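Local coordinates for protein 4-oxalocrotonate decarboxylase NahK (Pseudomonas putida, PDB 5D2K) that catalyses the metal-assisted decarboxylation of (3E)-2-oxohex-3-enedioate to 2-oxopent-4-enoate and carbon dioxide in the bacterial breakdown of naphthalene, at residues A245-R257 with L261-I269. The protein carries 1 engineered substitution. Numbering follows the deposited sequence.
Sequences AVPVAPGDNITVR and LGSVSARFI
D252 O receives the amide of F268 at 2.9 Å, almost in line with its carbonyl bond, and also takes a CA-H...O contact from R267 CA; the same oxygen lies in the plane of the F268 ring, at its CD1 edge. One residue earlier, G251 N gives a 2.8 Å bond to F268 O, approaching from well above the carbonyl plane. G251 is the third residue of a type II turn, A249 to D252, where its positive phi suits a residue without a side chain. The D252 carboxylate reaches back over this turn, OD2 accepting A249 N, while OD1 is held by N197. F268 CG stands beside its own backbone N (chi1 -62°), which lays the ring across V248: V248 CB sits 4.0 Å above the ring centre in a CH-pi contact. I254 CG1 meets the ring edge, 3.9 Å from CE1. With an alanine at F268, V248 would probably lose the ring its CB and CG2 pack on, and a gap is likely to open between V248 and I254. Beyond the ring, strands 253-258 and 263-268 form the antiparallel beta hairpin that ends the chain, within the FAA hydrolase C-terminal family region. I254 and V256 pair with A266 and V264 through reciprocal backbone bonds, the shortest being V256 N to V264 O at 2.7 Å. These four side chains share the F268 side of the hairpin; V256 and V264 continue onto V146 of strand 139-149, a strand that carries the magnesium ligand E147. On the other face T255 CG2, turned anti to the backbone N, lies over the guanidinium of R257, whose NE is salt-bridged to E195.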
loop_
_atom_site.group_PDB
_atom_site.type_symbol
_atom_site.label_atom_id
_atom_site.label_comp_id
_atom_site.label_asym_id
_atom_site.label_seq_id
_atom_site.Cartn_x
_atom_site.Cartn_y
_atom_site.Cartn_z
ATOM N N ALA A 245 0.606 8.292 -8.884
ATOM C CA ALA A 245 1.593 7.271 -9.204
ATOM C C ALA A 245 2.186 7.490 -10.606
ATOM O O ALA A 245 1.515 8.011 -11.502
ATOM C CB ALA A 245 0.960 5.901 -9.090
ATOM N N VAL A 246 3.447 7.103 -10.777
ATOM C CA VAL A 246 4.197 7.352 -12.010
ATOM C C VAL A 246 4.724 6.036 -12.577
ATOM O O VAL A 246 5.347 5.261 -11.861
ATOM C CB VAL A 246 5.360 8.310 -11.741
ATOM C CG1 VAL A 246 6.310 8.392 -12.930
ATOM C CG2 VAL A 246 4.826 9.699 -11.349
ATOM N N PRO A 247 4.479 5.773 -13.872
ATOM C CA PRO A 247 4.955 4.506 -14.443
ATOM C C PRO A 247 6.493 4.396 -14.457
ATOM O O PRO A 247 7.211 5.401 -14.575
ATOM C CB PRO A 247 4.385 4.524 -15.869
ATOM C CG PRO A 247 4.110 5.953 -16.163
ATOM C CD PRO A 247 3.785 6.619 -14.860
ATOM N N VAL A 248 6.988 3.175 -14.269
ATOM C CA VAL A 248 8.422 2.908 -14.345
ATOM C C VAL A 248 8.664 1.725 -15.276
ATOM O O VAL A 248 7.783 0.876 -15.470
ATOM C CB VAL A 248 9.048 2.624 -12.959
ATOM C CG1 VAL A 248 9.143 3.920 -12.148
ATOM C CG2 VAL A 248 8.255 1.543 -12.222
ATOM N N ALA A 249 9.863 1.682 -15.846
ATOM C CA ALA A 249 10.211 0.692 -16.857
ATOM C C ALA A 249 11.713 0.425 -16.820
ATOM O O ALA A 249 12.470 1.207 -16.233
ATOM C CB ALA A 249 9.773 1.188 -18.245
ATOM N N PRO A 250 12.159 -0.688 -17.438
ATOM C CA PRO A 250 13.599 -0.977 -17.431
ATOM C C PRO A 250 14.445 0.203 -17.886
ATOM O O PRO A 250 14.108 0.860 -18.878
ATOM C CB PRO A 250 13.718 -2.150 -18.411
ATOM C CG PRO A 250 12.415 -2.862 -18.270
ATOM C CD PRO A 250 11.393 -1.761 -18.097
ATOM N N GLY A 251 15.512 0.482 -17.150
ATOM C CA GLY A 251 16.385 1.602 -17.460
ATOM C C GLY A 251 16.121 2.855 -16.640
ATOM O O GLY A 251 16.975 3.742 -16.561
ATOM N N ASP A 252 14.937 2.945 -16.037
ATOM C CA ASP A 252 14.601 4.126 -15.234
ATOM C C ASP A 252 15.342 4.168 -13.895
ATOM O O ASP A 252 15.620 3.133 -13.286
ATOM C CB ASP A 252 13.092 4.193 -14.947
ATOM C CG ASP A 252 12.263 4.505 -16.174
ATOM O OD1 ASP A 252 12.812 5.048 -17.164
ATOM O OD2 ASP A 252 11.047 4.210 -16.149
ATOM N N ASN A 253 15.643 5.373 -13.433
ATOM C CA ASN A 253 16.088 5.566 -12.062
ATOM C C ASN A 253 15.170 6.579 -11.408
ATOM O O ASN A 253 14.653 7.484 -12.059
ATOM C CB ASN A 253 17.542 6.022 -11.990
ATOM C CG ASN A 253 17.752 7.377 -12.599
ATOM O OD1 ASN A 253 17.635 8.402 -11.919
ATOM N ND2 ASN A 253 18.071 7.401 -13.889
ATOM N N ILE A 254 14.928 6.400 -10.121
ATOM C CA ILE A 254 14.100 7.349 -9.400
ATOM C C ILE A 254 14.782 7.785 -8.117
ATOM O O ILE A 254 15.586 7.049 -7.530
ATOM C CB ILE A 254 12.686 6.760 -9.107
ATOM C CG1 ILE A 254 12.749 5.550 -8.163
ATOM C CG2 ILE A 254 11.974 6.390 -10.411
ATOM C CD1 ILE A 254 12.405 5.875 -6.726
ATOM N N THR A 255 14.483 9.011 -7.705
ATOM C CA THR A 255 14.907 9.520 -6.418
ATOM C C THR A 255 13.757 10.306 -5.831
ATOM O O THR A 255 13.243 11.224 -6.472
ATOM C CB THR A 255 16.138 10.432 -6.521
ATOM O OG1 THR A 255 17.262 9.681 -6.997
ATOM C CG2 THR A 255 16.471 11.036 -5.160
ATOM N N VAL A 256 13.343 9.955 -4.622
ATOM C CA VAL A 256 12.308 10.734 -3.951
ATOM C C VAL A 256 12.914 11.447 -2.744
ATOM O O VAL A 256 13.460 10.815 -1.839
ATOM C CB VAL A 256 11.129 9.861 -3.514
ATOM C CG1 VAL A 256 10.086 10.722 -2.834
ATOM C CG2 VAL A 256 10.513 9.137 -4.716
ATOM N N ARG A 257 12.830 12.773 -2.740
ATOM C CA ARG A 257 13.441 13.574 -1.691
ATOM C C ARG A 257 12.405 13.930 -0.643
ATOM O O ARG A 257 11.305 14.392 -0.970
ATOM C CB ARG A 257 14.069 14.846 -2.272
ATOM C CG ARG A 257 15.024 14.564 -3.424
ATOM C CD ARG A 257 15.675 15.833 -3.943
ATOM N NE ARG A 257 16.472 15.525 -5.125
ATOM C CZ ARG A 257 17.679 14.975 -5.080
ATOM N NH1 ARG A 257 18.241 14.691 -3.913
ATOM N NH2 ARG A 257 18.326 14.709 -6.206
ATOM N N LEU A 261 14.713 14.715 5.588
ATOM C CA LEU A 261 14.887 13.286 5.846
ATOM C C LEU A 261 15.622 12.565 4.721
ATOM O O LEU A 261 15.486 11.355 4.565
ATOM C CB LEU A 261 13.527 12.606 6.065
ATOM C CG LEU A 261 12.705 13.046 7.278
ATOM C CD1 LEU A 261 11.361 12.315 7.264
ATOM C CD2 LEU A 261 13.457 12.791 8.572
ATOM N N GLY A 262 16.404 13.294 3.935
ATOM C CA GLY A 262 17.194 12.639 2.902
ATOM C C GLY A 262 16.361 12.174 1.720
ATOM O O GLY A 262 15.357 12.791 1.371
ATOM N N SER A 263 16.773 11.075 1.098
ATOM C CA SER A 263 16.103 10.619 -0.108
ATOM C C SER A 263 16.054 9.106 -0.194
ATOM O O SER A 263 16.856 8.420 0.427
ATOM C CB SER A 263 16.794 11.176 -1.360
ATOM O OG SER A 263 18.140 10.740 -1.427
ATOM N N VAL A 264 15.090 8.612 -0.968
ATOM C CA VAL A 264 14.940 7.196 -1.292
ATOM C C VAL A 264 15.177 7.022 -2.784
ATOM O O VAL A 264 14.606 7.762 -3.586
ATOM C CB VAL A 264 13.527 6.673 -0.931
ATOM C CG1 VAL A 264 13.399 5.183 -1.242
ATOM C CG2 VAL A 264 13.205 6.960 0.531
ATOM N N SER A 265 16.014 6.066 -3.180
ATOM C CA SER A 265 16.348 5.878 -4.593
ATOM C C SER A 265 16.194 4.423 -5.008
ATOM O O SER A 265 16.264 3.525 -4.167
ATOM C CB SER A 265 17.785 6.333 -4.887
ATOM O OG SER A 265 17.980 7.713 -4.642
ATOM N N ALA A 266 16.023 4.196 -6.304
ATOM C CA ALA A 266 15.979 2.852 -6.857
ATOM C C ALA A 266 16.220 2.921 -8.346
ATOM O O ALA A 266 16.035 3.978 -8.968
ATOM C CB ALA A 266 14.646 2.178 -6.567
ATOM N N ARG A 267 16.652 1.808 -8.918
ATOM C CA ARG A 267 16.714 1.730 -10.363
ATOM C C ARG A 267 16.025 0.469 -10.833
ATOM O O ARG A 267 15.842 -0.483 -10.069
ATOM C CB ARG A 267 18.155 1.798 -10.871
ATOM C CG ARG A 267 19.061 0.671 -10.464
ATOM C CD ARG A 267 20.364 0.803 -11.262
ATOM N NE ARG A 267 21.332 -0.240 -10.949
ATOM C CZ ARG A 267 21.550 -1.309 -11.706
ATOM N NH1 ARG A 267 22.452 -2.205 -11.337
ATOM N NH2 ARG A 267 20.869 -1.485 -12.824
ATOM N N PHE A 268 15.617 0.491 -12.093
ATOM C CA PHE A 268 14.799 -0.569 -12.662
ATOM C C PHE A 268 15.477 -1.230 -13.848
ATOM O O PHE A 268 16.124 -0.564 -14.653
ATOM C CB PHE A 268 13.434 -0.002 -13.059
ATOM C CG PHE A 268 12.660 0.533 -11.888
ATOM C CD1 PHE A 268 12.881 1.825 -11.414
ATOM C CD2 PHE A 268 11.749 -0.271 -11.230
ATOM C CE1 PHE A 268 12.189 2.307 -10.307
ATOM C CE2 PHE A 268 11.047 0.200 -10.128
ATOM C CZ PHE A 268 11.265 1.481 -9.668
ATOM N N ILE A 269 15.348 -2.548 -13.938
ATOM C CA ILE A 269 15.875 -3.287 -15.089
ATOM C C ILE A 269 14.809 -4.228 -15.622
ATOM O O ILE A 269 13.733 -4.346 -15.035
ATOM C CB ILE A 269 17.140 -4.098 -14.742
ATOM C CG1 ILE A 269 16.835 -5.128 -13.654
ATOM C CG2 ILE A 269 18.270 -3.180 -14.321
ATOM C CD1 ILE A 269 17.979 -6.078 -13.391
ATOM O OXT ILE A 269 14.983 -4.881 -16.654
#